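PDB 2I81: 2-Cys Peroxiredoxin, which probably reduces hydrogen peroxide and organic hydroperoxides through a reactive cysteine, as a typical 2-Cys peroxiredoxin of the malaria parasite Plasmodium vivax. Local coordinates for residues 134-145 with 157-167; 60-69 with 99-107. All coordinates share one frame; numbering follows the deposited sequence.

Interactions 1 and 2 lie with their centres about 16 Å apart and meet at the probable active site. Residues 60-69 of interaction 2 carry Pro61, Thr65 and Cys68, spaced as in the peroxiredoxin PxxxTxxC motif, so Cys68 is probably the peroxidatic cysteine. Interaction 1 supplies Arg143, whose NH1 is 3.2 Å from Cys68 SG. The same side chain packs on Val67, NH2 to CB 3.3 Å. Just after the 161-164 turn, Gly165 CA is 3.5 Å from Val67 CG1 at the helix start. Both contacts touch the second subunit. Interaction 2 also meets the third subunit through Phe64 and Ala102.

Interaction 1: residues 134-145 with 157-167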
loop_
_atom_site.group_PDB
_atom_site.type_symbol
_atom_site.label_atom_id
_atom_site.label_comp_id
_atom_site.label_asym_id
_atom_site.label_seq_id
_atom_site.Cartn_x
_atom_site.Cartn_y
_atom_site.Cartn_z
ATOM N N VAL A 134 -6.258 7.230 -28.434
ATOM C CA VAL A 134 -5.973 6.895 -29.833
ATOM C C VAL A 134 -4.475 6.779 -30.137
ATOM O O VAL A 134 -4.086 6.595 -31.293
ATOM C CB VAL A 134 -6.669 7.868 -30.837
ATOM C CG1 VAL A 134 -8.185 7.692 -30.795
ATOM C CG2 VAL A 134 -6.274 9.322 -30.570
ATOM N N LEU A 135 -3.644 6.871 -29.098
ATOM C CA LEU A 135 -2.201 6.704 -29.254
ATOM C C LEU A 135 -1.876 5.236 -29.506
ATOM O O LEU A 135 -2.248 4.359 -28.720
ATOM C CB LEU A 135 -1.443 7.209 -28.019
ATOM C CG LEU A 135 -0.140 8.009 -28.189
ATOM C CD1 LEU A 135 0.737 7.852 -26.960
ATOM C CD2 LEU A 135 0.652 7.661 -29.445
ATOM N N PHE A 136 -1.190 4.981 -30.615
ATOM C CA PHE A 136 -0.779 3.637 -30.986
ATOM C C PHE A 136 0.710 3.468 -30.706
ATOM O O PHE A 136 1.533 4.231 -31.221
ATOM C CB PHE A 136 -1.087 3.388 -32.467
ATOM C CG PHE A 136 -0.905 1.959 -32.897
ATOM C CD1 PHE A 136 0.168 1.596 -33.705
ATOM C CD2 PHE A 136 -1.811 0.978 -32.503
ATOM C CE1 PHE A 136 0.339 0.275 -34.112
ATOM C CE2 PHE A 136 -1.648 -0.345 -32.903
ATOM C CZ PHE A 136 -0.571 -0.698 -33.709
ATOM N N ASP A 137 1.040 2.480 -29.873
ATOM C CA ASP A 137 2.430 2.111 -29.565
ATOM C C ASP A 137 3.297 3.250 -29.017
ATOM O O ASP A 137 4.494 3.314 -29.319
ATOM C CB ASP A 137 3.117 1.504 -30.801
ATOM C CG ASP A 137 2.665 0.086 -31.093
ATOM O OD1 ASP A 137 2.058 -0.559 -30.209
ATOM O OD2 ASP A 137 2.928 -0.393 -32.216
ATOM N N ASP A 138 2.702 4.137 -28.218
ATOM C CA ASP A 138 3.418 5.295 -27.657
ATOM C C ASP A 138 4.096 6.138 -28.747
ATOM O O ASP A 138 5.063 6.859 -28.476
ATOM C CB ASP A 138 4.456 4.844 -26.614
ATOM C CG ASP A 138 3.838 4.064 -25.467
ATOM O OD1 ASP A 138 4.199 2.881 -25.290
ATOM O OD2 ASP A 138 2.992 4.630 -24.743
ATOM N N SER A 139 3.581 6.046 -29.973
ATOM C CA SER A 139 4.241 6.631 -31.138
ATOM C C SER A 139 3.367 7.641 -31.877
ATOM O O SER A 139 3.646 8.841 -31.868
ATOM C CB SER A 139 4.692 5.528 -32.102
ATOM O OG SER A 139 5.638 4.665 -31.487
ATOM N N VAL A 140 2.316 7.142 -32.521
ATOM C CA VAL A 140 1.472 7.956 -33.393
ATOM C C VAL A 140 -0.001 7.711 -33.084
ATOM O O VAL A 140 -0.360 6.657 -32.555
ATOM C CB VAL A 140 1.753 7.668 -34.898
ATOM C CG1 VAL A 140 3.181 8.044 -35.265
ATOM C CG2 VAL A 140 1.480 6.201 -35.246
ATOM N N SER A 141 -0.850 8.680 -33.412
ATOM C CA SER A 141 -2.285 8.539 -33.189
ATOM C C SER A 141 -2.951 7.765 -34.325
ATOM O O SER A 141 -2.543 7.879 -35.482
ATOM C CB SER A 141 -2.946 9.910 -33.020
ATOM O OG SER A 141 -2.888 10.664 -34.218
ATOM N N LEU A 142 -3.970 6.977 -33.989
ATOM C CA LEU A 142 -4.757 6.250 -34.988
ATOM C C LEU A 142 -5.651 7.216 -35.763
ATOM O O LEU A 142 -5.853 8.356 -35.337
ATOM C CB LEU A 142 -5.609 5.166 -34.316
ATOM C CG LEU A 142 -4.908 3.927 -33.749
ATOM C CD1 LEU A 142 -5.752 3.290 -32.657
ATOM C CD2 LEU A 142 -4.600 2.911 -34.843
ATOM N N ARG A 143 -6.184 6.766 -36.897
ATOM C CA ARG A 143 -7.091 7.595 -37.694
ATOM C C ARG A 143 -8.443 7.707 -37.013
ATOM O O ARG A 143 -9.275 6.801 -37.115
ATOM C CB ARG A 143 -7.259 7.027 -39.100
ATOM C CG ARG A 143 -6.012 7.128 -39.913
ATOM C CD ARG A 143 -6.164 6.498 -41.273
ATOM N NE ARG A 143 -4.855 6.074 -41.753
ATOM C CZ ARG A 143 -3.893 6.901 -42.154
ATOM N NH1 ARG A 143 -4.082 8.216 -42.160
ATOM N NH2 ARG A 143 -2.731 6.410 -42.561
ATOM N N ALA A 144 -8.660 8.817 -36.317
ATOM C CA ALA A 144 -9.856 8.957 -35.496
ATOM C C ALA A 144 -10.687 10.195 -35.801
ATOM O O ALA A 144 -10.149 11.280 -36.015
ATOM C CB ALA A 144 -9.490 8.915 -34.020
ATOM N N PHE A 145 -12.004 10.010 -35.819
ATOM C CA PHE A 145 -12.945 11.120 -35.837
ATOM C C PHE A 145 -13.548 11.291 -34.457
ATOM O O PHE A 145 -14.029 10.328 -33.856
ATOM C CB PHE A 145 -14.070 10.882 -36.848
ATOM C CG PHE A 145 -13.717 11.251 -38.260
ATOM C CD1 PHE A 145 -14.319 10.591 -39.326
ATOM C CD2 PHE A 145 -12.785 12.248 -38.532
ATOM C CE1 PHE A 145 -14.008 10.926 -40.641
ATOM C CE2 PHE A 145 -12.464 12.587 -39.843
ATOM C CZ PHE A 145 -13.078 11.926 -40.898
ATOM N N LEU A 157 -17.594 8.772 -32.319
ATOM C CA LEU A 157 -16.202 8.352 -32.341
ATOM C C LEU A 157 -16.003 7.307 -33.432
ATOM O O LEU A 157 -16.779 6.357 -33.540
ATOM C CB LEU A 157 -15.787 7.791 -30.975
ATOM C CG LEU A 157 -14.371 7.228 -30.792
ATOM C CD1 LEU A 157 -13.305 8.309 -30.936
ATOM C CD2 LEU A 157 -14.249 6.535 -29.442
ATOM N N LEU A 158 -14.966 7.496 -34.239
ATOM C CA LEU A 158 -14.621 6.547 -35.286
ATOM C C LEU A 158 -13.116 6.347 -35.281
ATOM O O LEU A 158 -12.361 7.305 -35.431
ATOM C CB LEU A 158 -15.099 7.056 -36.652
ATOM C CG LEU A 158 -14.971 6.146 -37.880
ATOM C CD1 LEU A 158 -16.101 6.415 -38.860
ATOM C CD2 LEU A 158 -13.616 6.293 -38.572
ATOM N N VAL A 159 -12.683 5.102 -35.101
ATOM C CA VAL A 159 -11.258 4.785 -35.100
ATOM C C VAL A 159 -10.941 3.732 -36.160
ATOM O O VAL A 159 -11.453 2.610 -36.109
ATOM C CB VAL A 159 -10.760 4.309 -33.707
ATOM C CG1 VAL A 159 -9.242 4.237 -33.681
ATOM C CG2 VAL A 159 -11.254 5.233 -32.598
ATOM N N ASN A 160 -10.108 4.113 -37.126
ATOM C CA ASN A 160 -9.601 3.189 -38.135
ATOM C C ASN A 160 -8.142 2.853 -37.866
ATOM O O ASN A 160 -7.412 3.656 -37.276
ATOM C CB ASN A 160 -9.731 3.791 -39.539
ATOM C CG ASN A 160 -11.152 3.735 -40.081
ATOM O OD1 ASN A 160 -12.085 3.328 -39.387
ATOM N ND2 ASN A 160 -11.320 4.148 -41.332
ATOM N N ASN A 161 -7.720 1.667 -38.297
ATOM C CA ASN A 161 -6.306 1.309 -38.267
ATOM C C ASN A 161 -5.550 2.111 -39.329
ATOM O O ASN A 161 -6.162 2.676 -40.239
ATOM C CB ASN A 161 -6.120 -0.197 -38.474
ATOM C CG ASN A 161 -4.874 -0.736 -37.783
ATOM O OD1 ASN A 161 -4.076 0.018 -37.222
ATOM N ND2 ASN A 161 -4.706 -2.053 -37.821
ATOM N N LEU A 162 -4.224 2.151 -39.209
ATOM C CA LEU A 162 -3.370 3.012 -40.041
ATOM C C LEU A 162 -3.553 2.893 -41.558
ATOM O O LEU A 162 -3.340 3.866 -42.286
ATOM C CB LEU A 162 -1.892 2.811 -39.676
ATOM C CG LEU A 162 -1.272 3.700 -38.589
ATOM C CD1 LEU A 162 -1.842 3.412 -37.203
ATOM C CD2 LEU A 162 0.242 3.535 -38.578
ATOM N N ALA A 163 -3.946 1.713 -42.033
ATOM C CA ALA A 163 -4.050 1.466 -43.474
ATOM C C ALA A 163 -5.385 1.887 -44.103
ATOM O O ALA A 163 -5.499 1.943 -45.331
ATOM C CB ALA A 163 -3.759 -0.001 -43.779
ATOM N N ILE A 164 -6.380 2.193 -43.273
ATOM C CA ILE A 164 -7.750 2.396 -43.765
ATOM C C ILE A 164 -8.194 3.862 -43.722
ATOM O O ILE A 164 -8.397 4.425 -42.643
ATOM C CB ILE A 164 -8.772 1.506 -42.990
ATOM C CG1 ILE A 164 -8.246 0.071 -42.807
ATOM C CG2 ILE A 164 -10.151 1.534 -43.657
ATOM C CD1 ILE A 164 -7.862 -0.665 -44.099
ATOM N N GLY A 165 -8.344 4.469 -44.898
ATOM C CA GLY A 165 -8.803 5.856 -45.002
ATOM C C GLY A 165 -10.284 5.986 -44.702
ATOM O O GLY A 165 -11.041 5.028 -44.886
ATOM N N ARG A 166 -10.709 7.160 -44.240
ATOM C CA ARG A 166 -12.125 7.347 -43.911
ATOM C C ARG A 166 -12.936 8.158 -44.925
ATOM O O ARG A 166 -12.392 8.730 -45.875
ATOM C CB ARG A 166 -12.340 7.876 -42.481
ATOM C CG ARG A 166 -11.378 8.947 -42.005
ATOM C CD ARG A 166 -10.430 8.373 -40.969
ATOM N NE ARG A 166 -10.242 9.285 -39.843
ATOM C CZ ARG A 166 -9.214 10.117 -39.701
ATOM N NH1 ARG A 166 -9.147 10.901 -38.636
ATOM N NH2 ARG A 166 -8.252 10.168 -40.614
ATOM N N SER A 167 -14.247 8.183 -44.697
ATOM C CA SER A 167 -15.204 8.807 -45.600
ATOM C C SER A 167 -15.703 10.143 -45.064
ATOM O O SER A 167 -16.135 10.240 -43.911
ATOM C CB SER A 167 -16.388 7.865 -45.840
ATOM O OG SER A 167 -17.346 8.449 -46.705
#
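Strands 143-145 and 157-160 run antiparallel (170°), with Arg143 opposite Asn160, Ala144 opposite Val159 and Phe145 opposite Leu158. Phe145 and Leu158 exchange two backbone hydrogen bonds. Asn160 N gives Arg143 O an almost straight bond (176°), but the return bond from Arg143 N is weak. Ala144 and Val159 point to one face of the sheet; Arg143, Phe145, Leu158 and Asn160 point to the other. The Arg143 chain is extended from CG to NE. It runs past Ile164 O, 3.3 Å from Arg143 CD, to the type I turn of residues 161-164. There it grips Leu162 O side-on, 2.7 Å from NE and 2.6 Å from NH2. The oxygen lies in the guanidinium plane. NH2 lies in the carbonyl plane of Leu162, while NE comes from above it. Two donors on one oxygen fix the rotation of the guanidinium, and its NH1 makes a salt bridge with Glu71.

The strands belong to the 140-148/154-160 hairpin of the thioredoxin-like fold. Residues 157-160 also pair antiparallel with a strand of the second subunit, so the sheet continues across the dimer interface. Asn160 OD1 bonds His156 ND1 of that subunit, and Asn160 ND2 bonds Ile164 O of its own chain.

Arg166 bends back at its second and third torsions and lays its guanidinium over the Phe145 ring, a cation-pi contact with CZ 4.4 Å from the ring centroid. The two planes are 31° apart. The opposite face of the guanidinium lies against Arg143 CB and Ala144 N. Arg166 NH1 makes a weak bond to Ala144 O (2.8 Å), and Arg166 NH2 joins the same Glu71 carboxylate as Arg143 NH1. Just before the paired strand, Leu142 branches two ways: CD1 touches Val159 CG1 at 3.8 Å, and CD2 touches Leu162 CD1 at 3.7 Å.

Interaction 2: residues 60-69 with 99-107; sequences YPLDFTFVCP and THLAWKKTP
One face of the Trp103 indole carries the backbone of Asp63 and Phe64, and its edge meets Cys68 CB. Asp63 CA makes a CH-pi contact 3.8 Å from the six-membered ring centroid. Phe64 N sits 3.2 Å from Trp103 CE2 over the same face. Pro69 CB comes in obliquely at CZ2. Trp103 on helix 97-104 thus backs the PxxxTxxC loop of the peroxiredoxin fold, next to its cysteine. Trp103 CG is anti to the backbone N (chi1 -156°), which sends the indole into this loop. Its NE1 bonds Gly111 O.

Trp103 CD1 lies over one face of the Phe64 ring, 3.4 Å from Phe64 CE2. The planes are 42° apart, so the pair is oblique. Thr106 OG1 lies at the Phe64 edge. Across the subunit boundary, Phe64 packs on Ala102 of the third subunit.

The Asp63 carboxylate joins the loop to the helix. Tyr60 OH bonds its OD1 from the syn side. His100 NE2 bonds Leu121 O, which helps to set the imidazole. Asp63 OD2 lies close to the imidazole plane and takes a 2.6 Å hydrogen bond from His100 ND1 on its syn lone pair.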
loop_
_atom_site.group_PDB
_atom_site.type_symbol
_atom_site.label_atom_id
_atom_site.label_comp_id
_atom_site.label_asym_id
_atom_site.label_seq_id
_atom_site.Cartn_x
_atom_site.Cartn_y
_atom_site.Cartn_z
ATOM N N TYR A 60 -4.510 11.827 -37.382
ATOM C CA TYR A 60 -3.829 11.025 -38.391
ATOM C C TYR A 60 -2.417 10.745 -37.884
ATOM O O TYR A 60 -1.842 11.584 -37.188
ATOM C CB TYR A 60 -3.820 11.731 -39.753
ATOM C CG TYR A 60 -3.116 13.069 -39.773
ATOM C CD1 TYR A 60 -3.777 14.235 -39.384
ATOM C CD2 TYR A 60 -1.792 13.173 -40.197
ATOM C CE1 TYR A 60 -3.133 15.466 -39.405
ATOM C CE2 TYR A 60 -1.143 14.397 -40.225
ATOM C CZ TYR A 60 -1.816 15.540 -39.827
ATOM O OH TYR A 60 -1.173 16.755 -39.852
ATOM N N PRO A 61 -1.825 9.638 -38.235
ATOM C CA PRO A 61 -0.522 9.311 -37.701
ATOM C C PRO A 61 0.619 10.284 -37.967
ATOM O O PRO A 61 1.269 10.672 -37.060
ATOM C CB PRO A 61 -0.262 7.944 -38.283
ATOM C CG PRO A 61 -1.165 7.788 -39.300
ATOM C CD PRO A 61 -2.348 8.524 -39.003
ATOM N N LEU A 62 0.866 10.643 -39.202
ATOM C CA LEU A 62 2.122 11.221 -39.581
ATOM C C LEU A 62 2.069 12.120 -40.774
ATOM O O LEU A 62 1.474 11.815 -41.742
ATOM C CB LEU A 62 3.166 10.152 -39.779
ATOM C CG LEU A 62 3.821 9.541 -38.560
ATOM C CD1 LEU A 62 4.724 8.485 -38.877
ATOM C CD2 LEU A 62 4.431 10.460 -37.620
ATOM N N ASP A 63 2.729 13.242 -40.688
ATOM C CA ASP A 63 3.084 14.015 -41.839
ATOM C C ASP A 63 4.020 13.294 -42.749
ATOM O O ASP A 63 4.770 12.462 -42.319
ATOM C CB ASP A 63 3.666 15.337 -41.404
ATOM C CG ASP A 63 2.680 16.176 -40.735
ATOM O OD1 ASP A 63 1.674 15.657 -40.393
ATOM O OD2 ASP A 63 2.877 17.344 -40.551
ATOM N N PHE A 64 3.929 13.635 -44.021
ATOM C CA PHE A 64 4.750 13.036 -45.084
ATOM C C PHE A 64 4.559 11.524 -45.243
ATOM O O PHE A 64 5.485 10.810 -45.638
ATOM C CB PHE A 64 6.235 13.387 -44.910
ATOM C CG PHE A 64 6.530 14.852 -45.040
ATOM C CD1 PHE A 64 6.732 15.635 -43.908
ATOM C CD2 PHE A 64 6.602 15.452 -46.294
ATOM C CE1 PHE A 64 7.004 16.996 -44.023
ATOM C CE2 PHE A 64 6.873 16.813 -46.420
ATOM C CZ PHE A 64 7.075 17.585 -45.281
ATOM N N THR A 65 3.356 11.043 -44.936
ATOM C CA THR A 65 3.010 9.643 -45.185
ATOM C C THR A 65 1.996 9.500 -46.325
ATOM O O THR A 65 2.052 10.250 -47.301
ATOM C CB THR A 65 2.561 8.888 -43.907
ATOM O OG1 THR A 65 1.537 9.633 -43.234
ATOM C CG2 THR A 65 3.742 8.668 -42.971
ATOM N N PHE A 66 1.069 8.551 -46.195
ATOM C CA PHE A 66 0.380 7.996 -47.365
ATOM C C PHE A 66 -1.132 8.245 -47.440
ATOM O O PHE A 66 -1.589 8.965 -48.330
ATOM C CB PHE A 66 0.733 6.507 -47.507
ATOM C CG PHE A 66 2.159 6.188 -47.121
ATOM C CD1 PHE A 66 3.226 6.775 -47.799
ATOM C CD2 PHE A 66 2.434 5.318 -46.070
ATOM C CE1 PHE A 66 4.541 6.502 -47.437
ATOM C CE2 PHE A 66 3.750 5.033 -45.706
ATOM C CZ PHE A 66 4.804 5.625 -46.394
ATOM N N VAL A 67 -1.901 7.653 -46.526
ATOM C CA VAL A 67 -3.350 7.884 -46.469
ATOM C C VAL A 67 -3.633 9.306 -45.988
ATOM O O VAL A 67 -4.571 9.955 -46.457
ATOM C CB VAL A 67 -4.064 6.901 -45.509
ATOM C CG1 VAL A 67 -5.574 7.101 -45.546
ATOM C CG2 VAL A 67 -3.717 5.460 -45.823
ATOM N N CYS A 68 -2.804 9.777 -45.057
ATOM C CA CYS A 68 -2.998 11.061 -44.382
ATOM C C CYS A 68 -3.260 12.250 -45.319
ATOM O O CYS A 68 -4.269 12.939 -45.149
ATOM C CB CYS A 68 -1.824 11.367 -43.441
ATOM S SG CYS A 68 -1.395 10.027 -42.311
ATOM N N PRO A 69 -2.366 12.494 -46.306
ATOM C CA PRO A 69 -2.575 13.666 -47.164
ATOM C C PRO A 69 -3.875 13.597 -47.956
ATOM O O PRO A 69 -4.540 14.618 -48.127
ATOM C CB PRO A 69 -1.368 13.642 -48.111
ATOM C CG PRO A 69 -0.851 12.269 -48.055
ATOM C CD PRO A 69 -1.150 11.750 -46.689
ATOM N N THR A 99 6.788 20.956 -38.868
ATOM C CA THR A 99 6.607 19.859 -39.815
ATOM C C THR A 99 5.315 20.039 -40.621
ATOM O O THR A 99 5.273 19.708 -41.809
ATOM C CB THR A 99 6.648 18.482 -39.108
ATOM O OG1 THR A 99 7.911 18.326 -38.443
ATOM C CG2 THR A 99 6.482 17.342 -40.108
ATOM N N HIS A 100 4.276 20.576 -39.978
ATOM C CA HIS A 100 3.017 20.882 -40.662
ATOM C C HIS A 100 3.194 21.934 -41.748
ATOM O O HIS A 100 2.755 21.738 -42.883
ATOM C CB HIS A 100 1.951 21.366 -39.680
ATOM C CG HIS A 100 1.429 20.303 -38.769
ATOM N ND1 HIS A 100 1.552 18.957 -39.039
ATOM C CD2 HIS A 100 0.749 20.391 -37.601
ATOM C CE1 HIS A 100 0.990 18.262 -38.066
ATOM N NE2 HIS A 100 0.493 19.108 -37.183
ATOM N N LEU A 101 3.832 23.048 -41.389
ATOM C CA LEU A 101 4.046 24.162 -42.312
ATOM C C LEU A 101 4.849 23.727 -43.536
ATOM O O LEU A 101 4.547 24.133 -44.662
ATOM C CB LEU A 101 4.738 25.332 -41.598
ATOM C CG LEU A 101 5.034 26.621 -42.380
ATOM C CD1 LEU A 101 3.766 27.251 -42.937
ATOM C CD2 LEU A 101 5.780 27.612 -41.501
ATOM N N ALA A 102 5.862 22.897 -43.299
ATOM C CA ALA A 102 6.697 22.344 -44.362
ATOM C C ALA A 102 5.906 21.425 -45.290
ATOM O O ALA A 102 6.162 21.389 -46.495
ATOM C CB ALA A 102 7.875 21.601 -43.766
ATOM N N TRP A 103 4.952 20.689 -44.722
ATOM C CA TRP A 103 4.101 19.788 -45.495
ATOM C C TRP A 103 3.117 20.579 -46.345
ATOM O O TRP A 103 2.733 20.147 -47.434
ATOM C CB TRP A 103 3.355 18.827 -44.567
ATOM C CG TRP A 103 2.931 17.536 -45.217
ATOM C CD1 TRP A 103 3.452 16.973 -46.349
ATOM C CD2 TRP A 103 1.926 16.631 -44.748
ATOM N NE1 TRP A 103 2.822 15.784 -46.622
ATOM C CE2 TRP A 103 1.882 15.548 -45.655
ATOM C CE3 TRP A 103 1.051 16.633 -43.653
ATOM C CZ2 TRP A 103 0.998 14.475 -45.500
ATOM C CZ3 TRP A 103 0.175 15.565 -43.499
ATOM C CH2 TRP A 103 0.154 14.502 -44.420
ATOM N N LYS A 104 2.721 21.744 -45.838
ATOM C CA LYS A 104 1.855 22.656 -46.578
ATOM C C LYS A 104 2.606 23.364 -47.701
ATOM O O LYS A 104 2.007 23.726 -48.716
ATOM C CB LYS A 104 1.207 23.680 -45.643
ATOM C CG LYS A 104 0.225 23.071 -44.653
ATOM C CD LYS A 104 -0.965 23.982 -44.400
ATOM C CE LYS A 104 -0.643 25.077 -43.397
ATOM N NZ LYS A 104 -1.778 26.031 -43.239
ATOM N N LYS A 105 3.909 23.556 -47.522
ATOM C CA LYS A 105 4.729 24.188 -48.554
ATOM C C LYS A 105 5.265 23.173 -49.561
ATOM O O LYS A 105 5.973 23.530 -50.508
ATOM C CB LYS A 105 5.845 25.021 -47.924
ATOM C CG LYS A 105 5.302 26.261 -47.246
ATOM C CD LYS A 105 6.409 27.241 -46.875
ATOM C CE LYS A 105 5.777 28.561 -46.461
ATOM N NZ LYS A 105 6.748 29.689 -46.523
ATOM N N THR A 106 4.904 21.910 -49.351
ATOM C CA THR A 106 5.228 20.839 -50.280
ATOM C C THR A 106 4.060 20.652 -51.256
ATOM O O THR A 106 2.926 20.428 -50.827
ATOM C CB THR A 106 5.534 19.517 -49.535
ATOM O OG1 THR A 106 6.510 19.757 -48.513
ATOM C CG2 THR A 106 6.071 18.462 -50.498
ATOM N N PRO A 107 4.332 20.781 -52.571
ATOM C CA PRO A 107 3.330 20.551 -53.620
ATOM C C PRO A 107 2.768 19.130 -53.603
ATOM O O PRO A 107 3.462 18.193 -53.197
ATOM C CB PRO A 107 4.103 20.807 -54.922
ATOM C CG PRO A 107 5.543 20.748 -54.551
ATOM C CD PRO A 107 5.631 21.194 -53.132
#